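Local coordinates for beta-phosphoglucomutase (Clostridium difficile, PDB 4GIB), which probably interconverts beta-D-glucose 1-phosphate and beta-D-glucose 6-phosphate as a magnesium-dependent phosphomutase of the HAD-like superfamily, at residues 27-32 with 232-237; 123-128 with 133-138; 166-169 with 173-176; 198-203 with 220-225; 207-212 with 242-247. All blocks are in the same frame, centred on the assembly; numbering follows the deposited sequence.

Contact 1 (27-32 with 232-237). With NA (sodium ion), chain D.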
# COMPACT_ATOMS: atom_id res chain seq x y z
N GLU A 27 -12.49 -7.81 12.98
CA GLU A 27 -13.53 -7.08 12.25
C GLU A 27 -13.12 -6.87 10.81
O GLU A 27 -13.97 -6.81 9.92
CB GLU A 27 -13.90 -5.75 12.96
CG GLU A 27 -14.62 -6.00 14.32
CD GLU A 27 -14.94 -4.73 15.12
OE1 GLU A 27 -15.19 -3.66 14.53
OE2 GLU A 27 -14.96 -4.83 16.37
N ALA A 28 -11.81 -6.79 10.56
CA ALA A 28 -11.34 -6.64 9.19
C ALA A 28 -9.86 -6.88 8.95
O ALA A 28 -9.05 -6.87 9.88
CB ALA A 28 -11.70 -5.25 8.63
N PHE A 29 -9.59 -7.15 7.68
CA PHE A 29 -8.26 -7.26 7.12
C PHE A 29 -8.18 -6.03 6.21
O PHE A 29 -9.08 -5.81 5.35
CB PHE A 29 -8.07 -8.53 6.28
CG PHE A 29 -7.71 -9.77 7.09
CD1 PHE A 29 -8.58 -10.30 8.01
CD2 PHE A 29 -6.52 -10.44 6.85
CE1 PHE A 29 -8.25 -11.44 8.73
CE2 PHE A 29 -6.19 -11.59 7.57
CZ PHE A 29 -7.05 -12.08 8.50
N ILE A 30 -7.16 -5.22 6.41
CA ILE A 30 -6.97 -4.04 5.59
C ILE A 30 -5.64 -4.21 4.88
O ILE A 30 -4.61 -4.29 5.53
CB ILE A 30 -6.97 -2.73 6.41
CG1 ILE A 30 -8.29 -2.59 7.20
CG2 ILE A 30 -6.78 -1.53 5.47
CD1 ILE A 30 -8.35 -1.28 8.07
N PHE A 31 -5.68 -4.27 3.56
CA PHE A 31 -4.48 -4.50 2.76
C PHE A 31 -3.90 -3.26 2.12
O PHE A 31 -4.61 -2.28 1.89
CB PHE A 31 -4.82 -5.47 1.63
CG PHE A 31 -5.30 -6.82 2.09
CD1 PHE A 31 -6.63 -7.03 2.44
CD2 PHE A 31 -4.44 -7.90 2.12
CE1 PHE A 31 -7.07 -8.28 2.85
CE2 PHE A 31 -4.88 -9.15 2.52
CZ PHE A 31 -6.20 -9.33 2.89
N ASP A 32 -2.59 -3.29 1.86
CA ASP A 32 -1.97 -2.25 1.04
C ASP A 32 -2.00 -2.90 -0.34
O ASP A 32 -2.14 -4.13 -0.44
CB ASP A 32 -0.53 -1.90 1.42
CG ASP A 32 0.05 -0.81 0.49
OD1 ASP A 32 -0.76 -0.05 -0.10
OD2 ASP A 32 1.31 -0.71 0.34
N LEU A 232 0.88 -16.04 4.07
CA LEU A 232 -0.31 -15.38 4.63
C LEU A 232 -1.53 -16.31 4.65
O LEU A 232 -2.46 -16.14 3.86
CB LEU A 232 -0.64 -14.12 3.85
CG LEU A 232 0.36 -12.96 3.92
CD1 LEU A 232 -0.12 -11.83 3.03
CD2 LEU A 232 0.51 -12.49 5.36
N LYS A 233 -1.52 -17.28 5.56
CA LYS A 233 -2.61 -18.24 5.69
C LYS A 233 -3.55 -17.75 6.78
O LYS A 233 -3.10 -17.24 7.82
CB LYS A 233 -2.06 -19.62 6.00
CG LYS A 233 -0.87 -19.99 5.14
CD LYS A 233 -0.53 -21.49 5.20
CE LYS A 233 -1.53 -22.32 4.40
NZ LYS A 233 -1.56 -21.95 2.95
N PHE A 234 -4.84 -17.91 6.56
CA PHE A 234 -5.83 -17.38 7.47
C PHE A 234 -5.76 -17.91 8.91
O PHE A 234 -5.85 -17.13 9.85
CB PHE A 234 -7.25 -17.54 6.93
CG PHE A 234 -8.28 -16.96 7.84
CD1 PHE A 234 -8.56 -15.60 7.79
CD2 PHE A 234 -8.89 -17.74 8.79
CE1 PHE A 234 -9.48 -15.04 8.66
CE2 PHE A 234 -9.81 -17.20 9.68
CZ PHE A 234 -10.10 -15.83 9.61
N GLU A 235 -5.63 -19.22 9.07
CA GLU A 235 -5.57 -19.81 10.41
C GLU A 235 -4.31 -19.39 11.15
O GLU A 235 -4.35 -19.18 12.36
CB GLU A 235 -5.73 -21.34 10.35
CG GLU A 235 -7.11 -21.75 9.84
CD GLU A 235 -7.30 -23.25 9.72
OE1 GLU A 235 -6.65 -24.02 10.47
OE2 GLU A 235 -8.13 -23.65 8.88
N TYR A 236 -3.20 -19.28 10.43
CA TYR A 236 -1.94 -18.84 11.02
C TYR A 236 -2.04 -17.37 11.45
O TYR A 236 -1.61 -17.00 12.54
CB TYR A 236 -0.78 -19.02 10.04
CG TYR A 236 0.55 -18.52 10.54
CD1 TYR A 236 1.26 -19.24 11.50
CD2 TYR A 236 1.12 -17.34 10.04
CE1 TYR A 236 2.49 -18.79 11.97
CE2 TYR A 236 2.35 -16.89 10.51
CZ TYR A 236 3.03 -17.63 11.48
OH TYR A 236 4.26 -17.22 11.96
N ILE A 237 -2.59 -16.54 10.58
CA ILE A 237 -2.78 -15.13 10.92
C ILE A 237 -3.70 -15.03 12.15
O ILE A 237 -3.42 -14.28 13.08
CB ILE A 237 -3.38 -14.31 9.72
CG1 ILE A 237 -2.36 -14.23 8.57
CG2 ILE A 237 -3.75 -12.91 10.16
CD1 ILE A 237 -2.88 -13.56 7.30
NA NA D . 3.13 -1.94 0.18
O HOH W 1 4.00 -0.12 -0.61
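Phe29, in the strand 28-31, reaches across to Phe234 and Ile237, which lie close to one another in the first turn of helix 234-247. Its CG is anti to its own carbonyl carbon (chi1 -84°), and the far end of the ring, rather than its root, makes the contact. Phe29 CE1 lies 3.8 Å from Phe234 CE1; the two ring planes are only 28° apart but slid so far that they barely overlap. On the neighbouring corner, Phe29 CZ meets Ile237 CG2 at 3.8 Å, while Ile237 CD1 comes in at the ring edge, in plane, 3.9 Å from Phe29 CE2. The helix turn is closed by Ile237 N bonding to O of Lys233, its N-cap. No hydrogen bond joins the segments. Val128, Ile191 and Ile193 also pack on Phe29. Phe31 turns to Leu124 and Leu125 of helix 121-130. Beyond the strand, Asp32 OD2 binds a sodium ion at 2.2 Å, with Glu194, Asp195, the carbonyl of Asp34 and a water as further ligands. Asp32 is the predicted nucleophile, consistent with the HAD arrangement, in which a central parallel strand ends at the nucleophilic aspartate.

Contact 2 (123-128 with 133-138)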
# COMPACT_ATOMS: atom_id res chain seq x y z
N SER A 123 -6.70 -16.80 -2.24
CA SER A 123 -7.14 -17.79 -1.25
C SER A 123 -7.40 -17.10 0.09
O SER A 123 -8.38 -17.41 0.77
CB SER A 123 -6.11 -18.90 -1.10
OG SER A 123 -6.42 -19.74 -0.02
N LEU A 124 -6.54 -16.16 0.46
CA LEU A 124 -6.74 -15.42 1.70
C LEU A 124 -8.03 -14.61 1.58
O LEU A 124 -8.89 -14.68 2.46
CB LEU A 124 -5.57 -14.47 2.00
CG LEU A 124 -5.67 -13.75 3.36
CD1 LEU A 124 -5.68 -14.77 4.51
CD2 LEU A 124 -4.55 -12.76 3.55
N LEU A 125 -8.16 -13.86 0.50
CA LEU A 125 -9.37 -13.02 0.31
C LEU A 125 -10.64 -13.85 0.48
O LEU A 125 -11.57 -13.43 1.16
CB LEU A 125 -9.33 -12.32 -1.05
CG LEU A 125 -8.26 -11.24 -1.24
CD1 LEU A 125 -8.24 -10.75 -2.68
CD2 LEU A 125 -8.44 -10.06 -0.27
N ILE A 126 -10.69 -15.04 -0.11
CA ILE A 126 -11.84 -15.94 0.04
C ILE A 126 -12.09 -16.32 1.51
O ILE A 126 -13.20 -16.12 2.02
CB ILE A 126 -11.65 -17.23 -0.75
CG1 ILE A 126 -11.61 -16.93 -2.26
CG2 ILE A 126 -12.75 -18.21 -0.42
CD1 ILE A 126 -12.74 -16.10 -2.72
N ASP A 127 -11.08 -16.87 2.18
CA ASP A 127 -11.21 -17.27 3.59
C ASP A 127 -11.62 -16.13 4.53
O ASP A 127 -12.37 -16.36 5.48
CB ASP A 127 -9.91 -17.92 4.11
CG ASP A 127 -9.64 -19.28 3.48
OD1 ASP A 127 -10.59 -19.91 2.96
OD2 ASP A 127 -8.47 -19.73 3.53
N VAL A 128 -11.13 -14.93 4.31
CA VAL A 128 -11.52 -13.80 5.15
C VAL A 128 -13.03 -13.63 5.04
O VAL A 128 -13.74 -13.53 6.04
CB VAL A 128 -10.81 -12.50 4.75
CG1 VAL A 128 -11.42 -11.30 5.47
CG2 VAL A 128 -9.32 -12.60 5.05
N ILE A 133 -15.71 -11.55 7.70
CA ILE A 133 -14.80 -10.48 8.06
C ILE A 133 -14.68 -9.49 6.89
O ILE A 133 -14.59 -9.90 5.74
CB ILE A 133 -13.41 -11.05 8.42
CG1 ILE A 133 -13.50 -11.93 9.68
CG2 ILE A 133 -12.42 -9.93 8.65
CD1 ILE A 133 -12.21 -12.73 10.00
N LYS A 134 -14.67 -8.21 7.19
CA LYS A 134 -14.58 -7.19 6.15
C LYS A 134 -13.19 -7.08 5.58
O LYS A 134 -12.20 -7.44 6.22
CB LYS A 134 -15.03 -5.83 6.67
CG LYS A 134 -16.47 -5.79 7.19
CD LYS A 134 -16.92 -4.35 7.37
CE LYS A 134 -18.36 -4.23 7.84
NZ LYS A 134 -18.50 -4.58 9.27
N ILE A 135 -13.12 -6.59 4.35
CA ILE A 135 -11.88 -6.43 3.65
C ILE A 135 -11.78 -4.99 3.14
O ILE A 135 -12.74 -4.44 2.61
CB ILE A 135 -11.77 -7.45 2.50
CG1 ILE A 135 -11.64 -8.87 3.09
CG2 ILE A 135 -10.59 -7.12 1.62
CD1 ILE A 135 -11.53 -10.06 2.05
N GLY A 136 -10.62 -4.38 3.36
CA GLY A 136 -10.38 -3.01 2.92
C GLY A 136 -9.04 -2.86 2.24
O GLY A 136 -8.15 -3.70 2.38
N LEU A 137 -8.89 -1.79 1.48
CA LEU A 137 -7.62 -1.49 0.83
C LEU A 137 -7.22 -0.09 1.27
O LEU A 137 -8.03 0.83 1.18
CB LEU A 137 -7.75 -1.51 -0.71
CG LEU A 137 -6.43 -1.28 -1.49
CD1 LEU A 137 -5.74 -2.59 -1.82
CD2 LEU A 137 -6.69 -0.54 -2.79
N SER A 138 -6.00 0.05 1.76
CA SER A 138 -5.48 1.35 2.16
C SER A 138 -4.21 1.64 1.38
O SER A 138 -3.11 1.45 1.87
CB SER A 138 -5.25 1.43 3.67
OG SER A 138 -6.48 1.45 4.39
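Val128 and Ile135 interlock where helix 121-130 turns back toward strand 134-137. The two side chains meet at an oblique angle, and Val128 CG1 presses on Ile135 CG1 at 3.4 Å, tighter than usual for two carbons. This branch of Val128 is set anti to its backbone N (chi1 170°), which places it between the two isoleucines: it also lies 3.6 Å from Ile133 CB. One helical turn earlier, Leu125 crosses Ile135 at about a right angle, its CD2 branch 3.9 Å from Ile135 CD1. The same CD1 methyl rests against the Leu125 carbonyl, 3.5 Å from Leu125 O, so the end of Ile135 is held between the helix backbone and a leucine branch. A single hydrogen bond joins the segments, from Ile133 N to Val128 O at 3.2 Å; it is bent, with an N-H...O angle of 139°, and the donor is tilted 32° from the carbonyl plane. Outside the pair, Val128 also packs on Phe29 of the adjacent strand, and Ile133 on Phe234. The axes of segments 123-128 and 134-137 approach to 9.1 Å, running closer to antiparallel than parallel, one helix-to-strand step of the Rossmann-like core. With one long, bent bond against three close apolar meetings, the union rests mainly on apolar packing, largely buried.

Contact 3 (166-169 with 173-176)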
# COMPACT_ATOMS: atom_id res chain seq x y z
N CYS A 166 -6.86 11.70 1.38
CA CYS A 166 -5.86 11.52 2.43
C CYS A 166 -4.87 12.68 2.41
O CYS A 166 -4.24 12.96 1.38
CB CYS A 166 -5.12 10.22 2.21
SG CYS A 166 -3.84 9.94 3.42
N LYS A 167 -4.69 13.33 3.56
CA LYS A 167 -3.81 14.48 3.68
C LYS A 167 -2.44 14.17 4.28
O LYS A 167 -1.63 15.09 4.44
CB LYS A 167 -4.49 15.55 4.54
CG LYS A 167 -5.78 16.10 3.92
CD LYS A 167 -5.46 16.82 2.61
CE LYS A 167 -6.68 17.51 2.01
NZ LYS A 167 -6.34 18.14 0.70
N ASN A 168 -2.17 12.91 4.58
CA ASN A 168 -0.92 12.52 5.23
C ASN A 168 -0.45 11.14 4.80
O ASN A 168 -1.15 10.12 4.96
CB ASN A 168 -1.12 12.57 6.74
CG ASN A 168 -1.39 13.99 7.25
OD1 ASN A 168 -0.50 14.83 7.25
ND2 ASN A 168 -2.62 14.25 7.69
N ASN A 169 0.75 11.10 4.27
CA ASN A 169 1.33 9.85 3.83
C ASN A 169 1.86 9.05 4.97
O ASN A 169 2.14 9.59 6.04
CB ASN A 169 2.45 10.12 2.83
CG ASN A 169 1.93 10.39 1.47
OD1 ASN A 169 1.52 9.46 0.77
ND2 ASN A 169 1.96 11.65 1.05
N PRO A 173 -0.84 7.48 10.11
CA PRO A 173 -1.82 6.39 10.00
C PRO A 173 -3.12 6.72 9.28
O PRO A 173 -4.00 5.87 9.19
CB PRO A 173 -2.10 6.03 11.47
CG PRO A 173 -1.84 7.25 12.23
CD PRO A 173 -0.79 8.05 11.47
N GLU A 174 -3.23 7.92 8.72
CA GLU A 174 -4.46 8.34 8.06
C GLU A 174 -5.09 7.32 7.09
O GLU A 174 -6.23 6.90 7.29
CB GLU A 174 -4.22 9.68 7.36
CG GLU A 174 -5.42 10.31 6.73
CD GLU A 174 -5.33 11.83 6.76
OE1 GLU A 174 -5.98 12.51 5.92
OE2 GLU A 174 -4.63 12.37 7.65
N ILE A 175 -4.32 6.87 6.10
CA ILE A 175 -4.86 5.98 5.06
C ILE A 175 -5.45 4.68 5.61
O ILE A 175 -6.39 4.13 5.02
CB ILE A 175 -3.78 5.66 3.97
CG1 ILE A 175 -4.46 5.30 2.65
CG2 ILE A 175 -2.78 4.58 4.47
CD1 ILE A 175 -5.27 6.47 2.06
N PHE A 176 -4.91 4.20 6.74
CA PHE A 176 -5.42 3.00 7.40
C PHE A 176 -6.64 3.31 8.28
O PHE A 176 -7.55 2.49 8.36
CB PHE A 176 -4.33 2.29 8.18
CG PHE A 176 -3.44 1.49 7.32
CD1 PHE A 176 -3.80 0.21 6.95
CD2 PHE A 176 -2.26 2.03 6.84
CE1 PHE A 176 -3.00 -0.52 6.14
CE2 PHE A 176 -1.45 1.30 6.03
CZ PHE A 176 -1.82 0.02 5.67
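Glu174, in the first turn of helix 174-183, reaches back to grip the loop 166-169 with both carboxylate oxygens. Its CG is anti to the backbone N (chi1 -175°), which carries the chain past Cys166, whose SG lies 3.7 Å from Glu174 CG. Glu174 OE1 accepts the backbone N-H of Lys167 at 2.8 Å in an almost straight bond, although the donor arrives from above the carboxylate, 61° out of its plane. Glu174 OE2 takes ND2 of Asn168, also at 2.8 Å, on its syn side though tilted out of the carboxylate plane; the oxygen lies in the amide plane of Asn168, while amide and carboxylate planes are turned 70° apart. With one bond on each oxygen, rotation of the carboxylate is restrained. The loop is tightened by a bond of its own, Asn168 N to Cys166 SG at 3.6 Å. Next along the helix, Ile175 sets CD1 against Cys166 CB at 3.8 Å, an apolar contact beside the carboxylate clamp. Its side chain is also close to that of Lys170, predicted to bind substrate and assist phosphoryl transfer. The clamp thus closes the lysine-bearing loop that, in HAD enzymes, precedes a helix and supplies the active-site lysine.

Contact 4 (198-203 with 220-225). With NA (sodium ion), chain C.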
# COMPACT_ATOMS: atom_id res chain seq x y z
N ALA A 198 7.32 1.89 6.37
CA ALA A 198 6.49 3.07 6.59
C ALA A 198 5.03 2.66 6.81
O ALA A 198 4.33 3.20 7.66
CB ALA A 198 6.59 4.05 5.41
N GLY A 199 4.60 1.67 6.04
CA GLY A 199 3.25 1.16 6.12
C GLY A 199 3.00 0.45 7.43
O GLY A 199 1.93 0.60 8.02
N ILE A 200 3.99 -0.33 7.86
CA ILE A 200 3.92 -1.02 9.14
C ILE A 200 3.80 0.01 10.25
O ILE A 200 3.01 -0.20 11.16
CB ILE A 200 5.17 -1.92 9.43
CG1 ILE A 200 5.22 -3.11 8.49
CG2 ILE A 200 5.13 -2.46 10.88
CD1 ILE A 200 4.02 -4.01 8.58
N ASP A 201 4.56 1.11 10.18
CA ASP A 201 4.47 2.15 11.21
C ASP A 201 3.07 2.78 11.21
O ASP A 201 2.51 3.05 12.28
CB ASP A 201 5.56 3.23 11.07
CG ASP A 201 6.97 2.74 11.49
OD1 ASP A 201 7.11 1.60 12.00
OD2 ASP A 201 7.95 3.49 11.30
N ALA A 202 2.50 2.99 10.02
CA ALA A 202 1.15 3.54 9.88
C ALA A 202 0.09 2.62 10.52
O ALA A 202 -0.81 3.08 11.24
CB ALA A 202 0.84 3.79 8.38
N ILE A 203 0.22 1.32 10.25
CA ILE A 203 -0.67 0.31 10.83
C ILE A 203 -0.59 0.32 12.36
O ILE A 203 -1.61 0.43 13.04
CB ILE A 203 -0.35 -1.13 10.29
CG1 ILE A 203 -0.59 -1.23 8.79
CG2 ILE A 203 -1.24 -2.18 10.97
CD1 ILE A 203 -0.02 -2.53 8.15
N LYS A 220 10.96 -5.19 11.14
CA LYS A 220 11.05 -5.51 12.57
C LYS A 220 9.94 -4.99 13.49
O LYS A 220 9.71 -5.57 14.55
CB LYS A 220 12.36 -4.99 13.17
CG LYS A 220 13.59 -5.79 12.86
CD LYS A 220 14.68 -5.50 13.91
CE LYS A 220 15.05 -4.02 14.05
NZ LYS A 220 15.74 -3.48 12.85
N LYS A 221 9.30 -3.88 13.14
CA LYS A 221 8.27 -3.31 14.00
C LYS A 221 6.89 -3.92 13.81
O LYS A 221 5.95 -3.57 14.50
CB LYS A 221 8.27 -1.78 13.85
CG LYS A 221 9.60 -1.20 14.37
CD LYS A 221 9.76 0.29 14.15
CE LYS A 221 11.09 0.76 14.76
NZ LYS A 221 11.33 2.22 14.58
N ALA A 222 6.78 -4.87 12.90
CA ALA A 222 5.53 -5.54 12.66
C ALA A 222 5.23 -6.49 13.81
O ALA A 222 6.13 -7.00 14.46
CB ALA A 222 5.59 -6.28 11.33
N ASN A 223 3.95 -6.72 14.08
CA ASN A 223 3.53 -7.62 15.14
C ASN A 223 3.76 -9.04 14.69
O ASN A 223 4.00 -9.94 15.51
CB ASN A 223 2.06 -7.37 15.47
CG ASN A 223 1.83 -5.97 15.99
OD1 ASN A 223 0.89 -5.28 15.56
ND2 ASN A 223 2.68 -5.53 16.90
N LEU A 224 3.73 -9.23 13.37
CA LEU A 224 4.00 -10.50 12.72
C LEU A 224 4.66 -10.25 11.36
O LEU A 224 4.26 -9.35 10.59
CB LEU A 224 2.71 -11.30 12.54
CG LEU A 224 2.85 -12.59 11.72
CD1 LEU A 224 3.79 -13.59 12.43
CD2 LEU A 224 1.48 -13.22 11.43
N VAL A 225 5.68 -11.04 11.07
CA VAL A 225 6.38 -10.93 9.82
C VAL A 225 6.43 -12.28 9.14
O VAL A 225 6.81 -13.28 9.77
CB VAL A 225 7.82 -10.43 10.03
CG1 VAL A 225 8.61 -10.50 8.74
CG2 VAL A 225 7.80 -8.99 10.58
NA NA C . 0.19 -3.04 16.36
O HOH W 2 1.84 -2.40 17.87
O HOH W 3 -0.21 -0.89 17.31
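Ile200 pushes its CG2 methyl against the backbone joining Lys221 to Ala222, 3.6 Å from Ala222 N. The CB methyl of Ala222 sits 3.9 Å from that CG2 and at the same distance from Ile200 CD1, so both ends of the isoleucine's fork touch it. Alongside, Asp201 and Lys221 cross with the carboxylate against the aliphatic chain: Asp201 OD1 approaches Lys221 CD at 3.7 Å. Lys221 is extended beyond CG, which carries its amine past the carboxylate; Asp201 OD2 and Lys221 NZ are 4.9 Å apart, opposite charges near each other but not in contact. What anchors the loop lies one shell out. Asn204 ND2 donates to Lys221 O. A sodium ion is coordinated by Asn223 OD1 at 2.5 Å, and Asn204 OD1, Met208 O and two waters complete the five ligands. Asn223 OD1 also accepts from Ser210 N, so one oxygen serves both ion and strand. Helix 197-205 packs against the approach to the outermost strand, 224-226; Ser210 of the adjacent strand 209-213 touches Ile200 and Ala222, and helix 234-247 meets Asn223 and Leu224 through Tyr244 and Tyr236.

Contact 5 (207-212 with 242-247). With NA (sodium ion), chain C.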
# COMPACT_ATOMS: atom_id res chain seq x y z
N ASN A 207 -3.29 1.76 15.69
CA ASN A 207 -3.63 0.81 16.76
C ASN A 207 -4.19 -0.51 16.24
O ASN A 207 -5.09 -1.08 16.84
CB ASN A 207 -4.56 1.45 17.81
CG ASN A 207 -3.87 2.54 18.61
OD1 ASN A 207 -2.64 2.59 18.67
ND2 ASN A 207 -4.65 3.40 19.25
N MET A 208 -3.63 -0.99 15.13
CA MET A 208 -4.05 -2.24 14.50
C MET A 208 -2.94 -3.30 14.59
O MET A 208 -1.79 -2.98 14.89
CB MET A 208 -4.35 -2.02 13.01
CG MET A 208 -5.32 -0.88 12.72
SD MET A 208 -5.60 -0.77 10.93
CE MET A 208 -6.95 0.40 10.83
N PHE A 209 -3.31 -4.55 14.30
CA PHE A 209 -2.36 -5.65 14.29
C PHE A 209 -1.62 -5.56 12.96
O PHE A 209 -2.25 -5.60 11.91
CB PHE A 209 -3.10 -6.98 14.47
CG PHE A 209 -2.22 -8.19 14.41
CD1 PHE A 209 -1.26 -8.41 15.38
CD2 PHE A 209 -2.40 -9.15 13.44
CE1 PHE A 209 -0.45 -9.55 15.35
CE2 PHE A 209 -1.61 -10.29 13.40
CZ PHE A 209 -0.64 -10.49 14.35
N SER A 210 -0.30 -5.41 13.00
CA SER A 210 0.46 -5.23 11.77
C SER A 210 1.10 -6.53 11.29
O SER A 210 1.71 -7.27 12.08
CB SER A 210 1.52 -4.14 11.96
OG SER A 210 2.50 -4.51 12.94
N VAL A 211 0.92 -6.83 10.01
CA VAL A 211 1.51 -8.01 9.37
C VAL A 211 2.42 -7.52 8.24
O VAL A 211 1.97 -6.84 7.30
CB VAL A 211 0.46 -8.95 8.79
CG1 VAL A 211 1.13 -10.21 8.19
CG2 VAL A 211 -0.57 -9.34 9.86
N GLY A 212 3.71 -7.84 8.37
CA GLY A 212 4.72 -7.46 7.40
C GLY A 212 5.09 -8.63 6.51
O GLY A 212 5.17 -9.78 6.96
N ASN A 242 -4.72 -13.67 17.91
CA ASN A 242 -5.22 -13.96 19.25
C ASN A 242 -4.14 -13.83 20.31
O ASN A 242 -4.41 -13.44 21.45
CB ASN A 242 -5.81 -15.38 19.32
CG ASN A 242 -7.10 -15.52 18.53
OD1 ASN A 242 -7.64 -14.54 18.00
ND2 ASN A 242 -7.61 -16.74 18.44
N GLU A 243 -2.92 -14.18 19.93
CA GLU A 243 -1.77 -14.09 20.82
C GLU A 243 -1.49 -12.63 21.14
O GLU A 243 -1.35 -12.24 22.30
CB GLU A 243 -0.55 -14.75 20.16
CG GLU A 243 0.77 -14.51 20.84
CD GLU A 243 1.90 -15.29 20.19
OE1 GLU A 243 3.08 -15.03 20.55
OE2 GLU A 243 1.62 -16.17 19.33
N TYR A 244 -1.45 -11.83 20.09
CA TYR A 244 -1.22 -10.40 20.18
C TYR A 244 -2.27 -9.68 21.02
O TYR A 244 -1.93 -8.81 21.81
CB TYR A 244 -1.18 -9.84 18.77
CG TYR A 244 -1.38 -8.36 18.65
CD1 TYR A 244 -0.32 -7.48 18.83
CD2 TYR A 244 -2.62 -7.84 18.32
CE1 TYR A 244 -0.50 -6.10 18.69
CE2 TYR A 244 -2.81 -6.48 18.18
CZ TYR A 244 -1.75 -5.62 18.36
OH TYR A 244 -1.94 -4.26 18.23
N ILE A 245 -3.54 -10.04 20.83
CA ILE A 245 -4.64 -9.42 21.56
C ILE A 245 -4.51 -9.69 23.06
O ILE A 245 -4.66 -8.78 23.87
CB ILE A 245 -6.01 -9.94 21.08
CG1 ILE A 245 -6.29 -9.50 19.63
CG2 ILE A 245 -7.12 -9.44 21.99
CD1 ILE A 245 -6.29 -8.01 19.40
N VAL A 246 -4.26 -10.95 23.42
CA VAL A 246 -4.11 -11.33 24.82
C VAL A 246 -2.95 -10.60 25.51
O VAL A 246 -3.02 -10.28 26.69
CB VAL A 246 -3.91 -12.87 24.97
CG1 VAL A 246 -3.54 -13.23 26.39
CG2 VAL A 246 -5.17 -13.61 24.55
N ARG A 247 -1.89 -10.32 24.75
CA ARG A 247 -0.70 -9.65 25.29
C ARG A 247 -0.64 -8.14 25.03
O ARG A 247 0.11 -7.43 25.70
CB ARG A 247 0.55 -10.27 24.68
CG ARG A 247 0.77 -11.73 25.03
CD ARG A 247 1.95 -12.30 24.23
NE ARG A 247 3.11 -11.39 24.21
CZ ARG A 247 3.93 -11.18 25.23
NH1 ARG A 247 4.96 -10.34 25.10
NH2 ARG A 247 3.74 -11.78 26.40
NA NA C . 0.19 -3.04 16.36
O HOH W 4 -4.27 -3.22 17.98
O HOH W 2 1.84 -2.40 17.87
O HOH W 3 -0.21 -0.89 17.31
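At the sodium site by the start of strand 209-213, Tyr244 of the C-terminal helix takes Phe209 over one face of its ring. Phe209 CD1 stands above that face, offset toward the rim, 3.3 Å from Tyr244 CG, and Phe209 CE1 reaches Tyr244 CB at 3.5 Å. The ring planes are inclined at 47°, with centroids 4.8 Å apart. The side chains run past each other in opposite directions; Tyr244 has CG anti to the backbone N (chi1 162°), which swings its ring off the helix and across Phe209 CD1. In the fold, this packs helix 234-247 onto one side of the parallel Rossmann-like sheet, where Phe209 also touches Ile191 of the next strand. The phenol end comes near the turn preceding the strand. Here Asn207, with positive phi, ends helix 197-205 in a Schellman motif, and its O accepts from a water at 2.6 Å. That water lies in the plane of the Tyr244 ring, at its edge, and is hydrogen-bonded to Tyr244 OH, also at 2.6 Å. Met208 O binds the sodium ion at 2.5 Å; Tyr244 OH is 3.1 Å from the ion and is not one of its ligands.

In the fold
Four of the five contacts meet one parallel sheet, of strand order 3-2-1-4-5-6. Contacts 1 and 2, centres about 7 Å apart, lie on the neighbouring strands 28-31 and 134-137, while contacts 4 and 5, centres about 10 Å apart, join strands 209-213 and 224-226 round one sodium ion. Helix 234-247 ties contact 1 to contact 5, about 11 Å away between centres. Contact 3 lies in the loop and helix start, its centre about 21 Å from those of contacts 1, 2 and 5, but Phe176 packs on Ile30, Ala202 and Ile203. Along the chain, contacts 2, 3 and 4 are nested inside contact 1, and contact 5 crosses both 1 and 4. The C-terminal helix thus returns to the first strand, which leads to the predicted nucleophile.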